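Local coordinates for NADH-dependent FAD reductase (Streptomyces globisporus, PDB 4R82), which reduces FAD to FADH2 with NADH, supplying by free diffusion the reduced flavin used by a halogenase and a monooxygenase in the biosynthesis of the enediyne antibiotic C-1027, at residues A[95-100]-A[107-112]; A[114-119]-A[123-128]. All coordinates share one frame; numbering follows the deposited sequence.

Contact 1: residues A[95-100]-A[107-112]. With FAD (flavin-adenine dinucleotide), chain K.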
loop_
_atom_site.group_PDB
_atom_site.type_symbol
_atom_site.label_atom_id
_atom_site.label_comp_id
_atom_site.label_asym_id
_atom_site.label_seq_id
_atom_site.Cartn_x
_atom_site.Cartn_y
_atom_site.Cartn_z
ATOM N N ALA A 95 12.625 -11.584 4.230
ATOM C CA ALA A 95 11.170 -11.484 4.177
ATOM C C ALA A 95 10.531 -12.755 4.723
ATOM O O ALA A 95 9.579 -12.701 5.501
ATOM C CB ALA A 95 10.694 -11.212 2.764
ATOM N N ARG A 96 11.058 -13.899 4.309
ATOM C CA ARG A 96 10.527 -15.169 4.794
ATOM C C ARG A 96 10.764 -15.350 6.287
ATOM O O ARG A 96 9.885 -15.823 7.016
ATOM C CB ARG A 96 11.112 -16.333 4.001
ATOM C CG ARG A 96 10.639 -16.353 2.562
ATOM C CD ARG A 96 11.132 -17.590 1.829
ATOM N NE ARG A 96 10.801 -17.518 0.408
ATOM C CZ ARG A 96 9.620 -17.862 -0.094
ATOM N NH1 ARG A 96 9.395 -17.764 -1.398
ATOM N NH2 ARG A 96 8.662 -18.301 0.710
ATOM N N HIS A 97 11.942 -14.943 6.745
ATOM C CA HIS A 97 12.316 -15.142 8.137
ATOM C C HIS A 97 11.390 -14.386 9.085
ATOM O O HIS A 97 10.941 -14.928 10.108
ATOM C CB HIS A 97 13.754 -14.688 8.368
ATOM C CG HIS A 97 14.190 -14.807 9.790
ATOM N ND1 HIS A 97 14.344 -16.024 10.420
ATOM C CD2 HIS A 97 14.480 -13.863 10.714
ATOM C CE1 HIS A 97 14.723 -15.823 11.669
ATOM N NE2 HIS A 97 14.817 -14.522 11.871
ATOM N N PHE A 98 11.100 -13.134 8.747
ATOM C CA PHE A 98 10.260 -12.308 9.604
ATOM C C PHE A 98 8.766 -12.527 9.388
ATOM O O PHE A 98 7.936 -11.888 10.033
ATOM C CB PHE A 98 10.650 -10.830 9.467
ATOM C CG PHE A 98 11.954 -10.504 10.145
ATOM C CD1 PHE A 98 12.022 -10.434 11.537
ATOM C CD2 PHE A 98 13.110 -10.304 9.401
ATOM C CE1 PHE A 98 13.227 -10.142 12.171
ATOM C CE2 PHE A 98 14.321 -10.019 10.031
ATOM C CZ PHE A 98 14.378 -9.943 11.413
ATOM N N ALA A 99 8.425 -13.451 8.492
ATOM C CA ALA A 99 7.040 -13.892 8.332
ATOM C C ALA A 99 6.787 -15.220 9.046
ATOM O O ALA A 99 5.639 -15.685 9.118
ATOM C CB ALA A 99 6.689 -14.016 6.863
ATOM N N ASP A 100 7.855 -15.845 9.542
ATOM C CA ASP A 100 7.746 -17.133 10.212
ATOM C C ASP A 100 7.064 -16.941 11.558
ATOM O O ASP A 100 7.452 -16.073 12.337
ATOM C CB ASP A 100 9.136 -17.751 10.414
ATOM C CG ASP A 100 9.076 -19.183 10.915
ATOM O OD1 ASP A 100 7.975 -19.651 11.282
ATOM O OD2 ASP A 100 10.139 -19.843 10.947
ATOM N N VAL A 107 16.103 -18.265 21.390
ATOM C CA VAL A 107 16.124 -17.896 19.976
ATOM C C VAL A 107 15.984 -16.391 19.760
ATOM O O VAL A 107 14.897 -15.829 19.914
ATOM C CB VAL A 107 15.005 -18.609 19.186
ATOM N N ASP A 108 17.086 -15.741 19.406
ATOM C CA ASP A 108 17.038 -14.346 18.989
ATOM C C ASP A 108 16.508 -14.307 17.556
ATOM O O ASP A 108 17.099 -14.909 16.658
ATOM C CB ASP A 108 18.438 -13.724 19.054
ATOM C CG ASP A 108 18.429 -12.217 18.829
ATOM O OD1 ASP A 108 17.365 -11.658 18.471
ATOM O OD2 ASP A 108 19.496 -11.588 19.004
ATOM N N GLN A 109 15.400 -13.603 17.343
ATOM C CA GLN A 109 14.809 -13.480 16.010
ATOM C C GLN A 109 15.773 -12.769 15.046
ATOM O O GLN A 109 15.693 -12.935 13.825
ATOM C CB GLN A 109 13.473 -12.727 16.092
ATOM C CG GLN A 109 12.588 -12.837 14.850
ATOM C CD GLN A 109 11.368 -11.919 14.906
ATOM O OE1 GLN A 109 11.328 -10.964 15.687
ATOM N NE2 GLN A 109 10.378 -12.196 14.062
ATOM N N PHE A 110 16.703 -11.995 15.603
ATOM C CA PHE A 110 17.566 -11.132 14.799
ATOM C C PHE A 110 19.000 -11.649 14.578
ATOM O O PHE A 110 19.819 -10.952 13.972
ATOM C CB PHE A 110 17.629 -9.736 15.423
ATOM C CG PHE A 110 16.352 -8.958 15.309
ATOM C CD1 PHE A 110 16.092 -8.195 14.180
ATOM C CD2 PHE A 110 15.414 -8.981 16.339
ATOM C CE1 PHE A 110 14.915 -7.469 14.070
ATOM C CE2 PHE A 110 14.235 -8.248 16.235
ATOM C CZ PHE A 110 13.988 -7.497 15.105
ATOM N N ASP A 111 19.319 -12.850 15.056
ATOM C CA ASP A 111 20.687 -13.356 14.889
ATOM C C ASP A 111 20.965 -13.959 13.505
ATOM O O ASP A 111 22.092 -14.360 13.208
ATOM C CB ASP A 111 21.082 -14.321 16.017
ATOM C CG ASP A 111 20.109 -15.471 16.181
ATOM O OD1 ASP A 111 19.430 -15.834 15.195
ATOM O OD2 ASP A 111 20.033 -16.023 17.301
ATOM N N THR A 112 19.936 -14.003 12.665
ATOM C CA THR A 112 20.044 -14.505 11.296
ATOM C C THR A 112 20.378 -13.370 10.331
ATOM O O THR A 112 20.990 -13.572 9.276
ATOM C CB THR A 112 18.723 -15.204 10.879
ATOM O OG1 THR A 112 18.754 -16.566 11.320
ATOM C CG2 THR A 112 18.501 -15.173 9.365
HETATM N N1 FAD K . 0.902 -9.483 8.609
HETATM C C2 FAD K . 0.279 -8.367 8.952
HETATM O O2 FAD K . -0.410 -8.321 10.156
HETATM N N3 FAD K . 0.285 -7.262 8.211
HETATM C C4 FAD K . 0.939 -7.259 7.038
HETATM O O4 FAD K . 0.958 -6.119 6.258
HETATM C C4X FAD K . 1.606 -8.438 6.600
HETATM N N5 FAD K . 2.254 -8.443 5.394
HETATM C C5X FAD K . 2.913 -9.575 5.015
HETATM C C6 FAD K . 3.601 -9.571 3.774
HETATM C C7 FAD K . 4.259 -10.732 3.362
HETATM C C7M FAD K . 5.018 -10.760 2.016
HETATM C C8 FAD K . 4.255 -11.877 4.176
HETATM C C8M FAD K . 4.988 -13.120 3.709
HETATM C C9 FAD K . 3.576 -11.880 5.405
HETATM C C9A FAD K . 2.897 -10.715 5.835
HETATM N N10 FAD K . 2.232 -10.709 7.047
HETATM C C10 FAD K . 1.587 -9.566 7.419
HETATM C "C1'" FAD K . 2.180 -11.881 7.925
HETATM C "C2'" FAD K . 3.216 -11.858 9.031
HETATM O "O2'" FAD K . 4.467 -11.489 8.470
HETATM C "C3'" FAD K . 3.373 -13.269 9.584
HETATM O "O3'" FAD K . 3.572 -14.162 8.505
HETATM C "C4'" FAD K . 2.122 -13.716 10.275
HETATM O "O4'" FAD K . 1.636 -12.648 11.041
HETATM C "C5'" FAD K . 2.357 -14.991 11.124
HETATM O "O5'" FAD K . 3.102 -14.757 12.332
HETATM P P FAD K . 2.740 -13.535 13.367
HETATM O O1P FAD K . 3.088 -13.912 14.801
HETATM O O2P FAD K . 1.259 -13.248 13.272
HETATM O O3P FAD K . 3.542 -12.320 12.971
HETATM O O HOH W 1 10.282 -14.701 12.680
#
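His97 and Phe98 meet Gln109, Phe110 and Thr112 of the following loop. Phe98 CA and Gln109 CA are 7.9 Å apart. His97, on helix 92-97, opens a type I beta turn that runs to Asp100. A second type I turn spans Asp108 to Asp111, and its Asp108 OD1 accepts from Phe110 N in an Asx turn.

One direct hydrogen bond joins the segments: His97 NE2 donates to Gln109 O at 2.7 Å. The acceptor lies almost in the imidazole plane. With CG anti to the backbone N (chi1 177°), the ring reaches out to the loop. Thr112 CB sits over a face of this ring, a CH-pi contact of 4.2 Å from CB to the ring centroid.

The extended Gln109 chain runs past the Phe98 ring, and its NE2 comes 3.5 Å from Phe98 CD1. The amide is held from both ends. OE1 accepts from Gly46 N, and NE2 donates to a water that bonds to His97 O and Asp100 O. Phe98 CZ also meets Phe110 CE1 at 3.7 Å, the rings lying obliquely with planes at 49°.

Beside these residues, Ala99 O accepts from FAD O3' at 2.6 Å. As the donor, His97 NE2 carries a hydrogen. Its bond to Gln109 O and the water on the Gln109 amide tie the turn bearing Ala99 O to the loop, and probably help to position this carbonyl for the flavin.

Contact 2: residues A[114-119]-A[123-128]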
loop_
_atom_site.group_PDB
_atom_site.type_symbol
_atom_site.label_atom_id
_atom_site.label_comp_id
_atom_site.label_asym_id
_atom_site.label_seq_id
_atom_site.Cartn_x
_atom_site.Cartn_y
_atom_site.Cartn_z
ATOM N N ASP A 114 21.684 -9.205 9.487
ATOM C CA ASP A 114 22.497 -8.068 9.896
ATOM C C ASP A 114 21.545 -6.909 10.179
ATOM O O ASP A 114 20.584 -6.689 9.435
ATOM C CB ASP A 114 23.499 -7.698 8.800
ATOM C CG ASP A 114 24.758 -8.538 8.856
ATOM O OD1 ASP A 114 24.791 -9.513 9.638
ATOM O OD2 ASP A 114 25.715 -8.222 8.118
ATOM N N TRP A 115 21.790 -6.194 11.274
ATOM C CA TRP A 115 20.941 -5.059 11.620
ATOM C C TRP A 115 21.758 -3.974 12.308
ATOM O O TRP A 115 22.854 -4.227 12.813
ATOM C CB TRP A 115 19.773 -5.501 12.518
ATOM C CG TRP A 115 20.197 -6.202 13.764
ATOM C CD1 TRP A 115 20.439 -7.543 13.915
ATOM C CD2 TRP A 115 20.426 -5.608 15.050
ATOM N NE1 TRP A 115 20.811 -7.813 15.208
ATOM C CE2 TRP A 115 20.813 -6.644 15.924
ATOM C CE3 TRP A 115 20.340 -4.304 15.542
ATOM C CZ2 TRP A 115 21.113 -6.416 17.269
ATOM C CZ3 TRP A 115 20.648 -4.078 16.881
ATOM C CH2 TRP A 115 21.026 -5.125 17.724
ATOM N N VAL A 116 21.209 -2.763 12.313
ATOM C CA VAL A 116 21.816 -1.655 13.036
ATOM C C VAL A 116 20.738 -1.057 13.936
ATOM O O VAL A 116 19.551 -1.066 13.590
ATOM C CB VAL A 116 22.372 -0.566 12.079
ATOM C CG1 VAL A 116 23.456 -1.142 11.184
ATOM C CG2 VAL A 116 21.266 0.037 11.232
ATOM N N LEU A 117 21.150 -0.544 15.087
ATOM C CA LEU A 117 20.198 0.008 16.040
ATOM C C LEU A 117 19.611 1.337 15.582
ATOM O O LEU A 117 20.345 2.269 15.240
ATOM C CB LEU A 117 20.859 0.184 17.402
ATOM C CG LEU A 117 19.982 0.736 18.520
ATOM C CD1 LEU A 117 18.844 -0.205 18.830
ATOM C CD2 LEU A 117 20.812 0.973 19.755
ATOM N N GLY A 118 18.284 1.425 15.584
ATOM C CA GLY A 118 17.610 2.682 15.301
ATOM C C GLY A 118 17.724 3.623 16.489
ATOM O O GLY A 118 17.287 3.300 17.598
ATOM N N GLU A 119 18.319 4.789 16.257
ATOM C CA GLU A 119 18.585 5.736 17.333
ATOM C C GLU A 119 17.325 6.348 17.942
ATOM O O GLU A 119 17.326 6.708 19.120
ATOM C CB GLU A 119 19.526 6.843 16.845
ATOM C CG GLU A 119 20.940 6.365 16.537
ATOM C CD GLU A 119 21.736 7.366 15.708
ATOM O OE1 GLU A 119 21.192 8.444 15.381
ATOM O OE2 GLU A 119 22.905 7.067 15.380
ATOM N N ALA A 123 14.721 0.333 17.768
ATOM C CA ALA A 123 14.398 -0.887 17.027
ATOM C C ALA A 123 15.529 -1.272 16.094
ATOM O O ALA A 123 16.191 -0.400 15.513
ATOM C CB ALA A 123 13.119 -0.696 16.237
ATOM N N PRO A 124 15.760 -2.586 15.942
ATOM C CA PRO A 124 16.739 -3.029 14.949
ATOM C C PRO A 124 16.292 -2.646 13.543
ATOM O O PRO A 124 15.132 -2.855 13.183
ATOM C CB PRO A 124 16.739 -4.556 15.116
ATOM C CG PRO A 124 16.239 -4.788 16.514
ATOM C CD PRO A 124 15.212 -3.712 16.726
ATOM N N LEU A 125 17.194 -2.073 12.753
ATOM C CA LEU A 125 16.863 -1.702 11.383
ATOM C C LEU A 125 17.576 -2.708 10.485
ATOM O O LEU A 125 18.742 -3.003 10.715
ATOM C CB LEU A 125 17.378 -0.293 11.080
ATOM C CG LEU A 125 16.930 0.784 12.068
ATOM C CD1 LEU A 125 17.581 2.119 11.747
ATOM C CD2 LEU A 125 15.444 0.913 12.002
ATOM N N ILE A 126 16.885 -3.253 9.488
ATOM C CA ILE A 126 17.461 -4.352 8.716
ATOM C C ILE A 126 18.519 -3.846 7.735
ATOM O O ILE A 126 18.239 -2.986 6.897
ATOM C CB ILE A 126 16.379 -5.138 7.949
ATOM C CG1 ILE A 126 15.240 -5.555 8.890
ATOM C CG2 ILE A 126 16.985 -6.369 7.282
ATOM C CD1 ILE A 126 15.676 -6.331 10.111
ATOM N N ALA A 127 19.738 -4.368 7.848
ATOM C CA ALA A 127 20.824 -3.938 6.969
ATOM C C ALA A 127 20.510 -4.370 5.544
ATOM O O ALA A 127 19.859 -5.397 5.332
ATOM C CB ALA A 127 22.160 -4.533 7.432
ATOM N N GLY A 128 20.964 -3.589 4.565
ATOM C CA GLY A 128 20.727 -3.932 3.175
ATOM C C GLY A 128 19.420 -3.418 2.609
ATOM O O GLY A 128 19.146 -3.596 1.421
HETATM O O HOH W 2 20.557 -7.938 6.407
#
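Trp115 and Pro124 pack together on one side of a two-stranded antiparallel ladder. Strands 115-117 and 124-126 run at 143° to each other. Val116 and Leu125 form the hydrogen-bonded pair: Val116 N donates to Leu125 O, and Leu125 N to Val116 O at 2.7 Å. Two further bonds extend the ladder, Gly118 N to Ala123 O and Ala127 N to Asp114 O. A water also links Asp114 O with Ala127 O.

The Trp115 side chain takes the crowded position, with CG between the backbone N and the carbonyl carbon (chi1 56°). This brings the indole back over the neighbouring strand, where CE3 meets Pro124 CB at 3.6 Å. The contact falls near the rim of the six-membered ring. At the backbone, Trp115 CA makes a CA-H...O contact of 3.1 Å with Leu125 O.

The other side carries Val116 and Leu125, whose side chains run nearly perpendicular to each other. Val116 CG2 touches Leu125 CB at 3.9 Å. Leu125 has CG anti to its carbonyl carbon (chi1 -53°), and its CD1 reaches Gly118 CA at 3.6 Å, where there is no side chain. Leu125 also packs on Ala83, His132 and Glu134. At the far end, Asp114 CB and Ala127 CB lie 3.7 Å apart.

Trp115, Val116 and Leu117 are exposed, whereas Pro124, Leu125 and Ile126 are buried. Ile126 points to the same side as Trp115 and packs on Val36, and Pro124 O accepts from Thr38 OG1. This is a short beta hairpin laid against the main antiparallel sheet of the flavin reductase domain, with its second strand on the inside.

How the contacts relate
The two contacts follow in series along the chain, with centres about 13 Å apart. Contact 1 joins helix 92-97 and the turn after it to the loop that follows, and contact 2 is the hairpin that comes next. They touch directly. Phe110 CE1 lies 3.6 Å from Pro124 CB, and Phe98 CE2 lies 3.9 Å from Ile126 CD1. Phe98 and Ile126 both pack on Val36 of strand 35-39, so both contacts rest on the large antiparallel sheet. Their roles differ: residues 95-100 contribute to the FAD pocket, while in the hairpin the side chain of Ile126 is about 12 Å from FAD. Phe98 and Phe110 are thus apolar links between contact 1 and the inner strand of the hairpin.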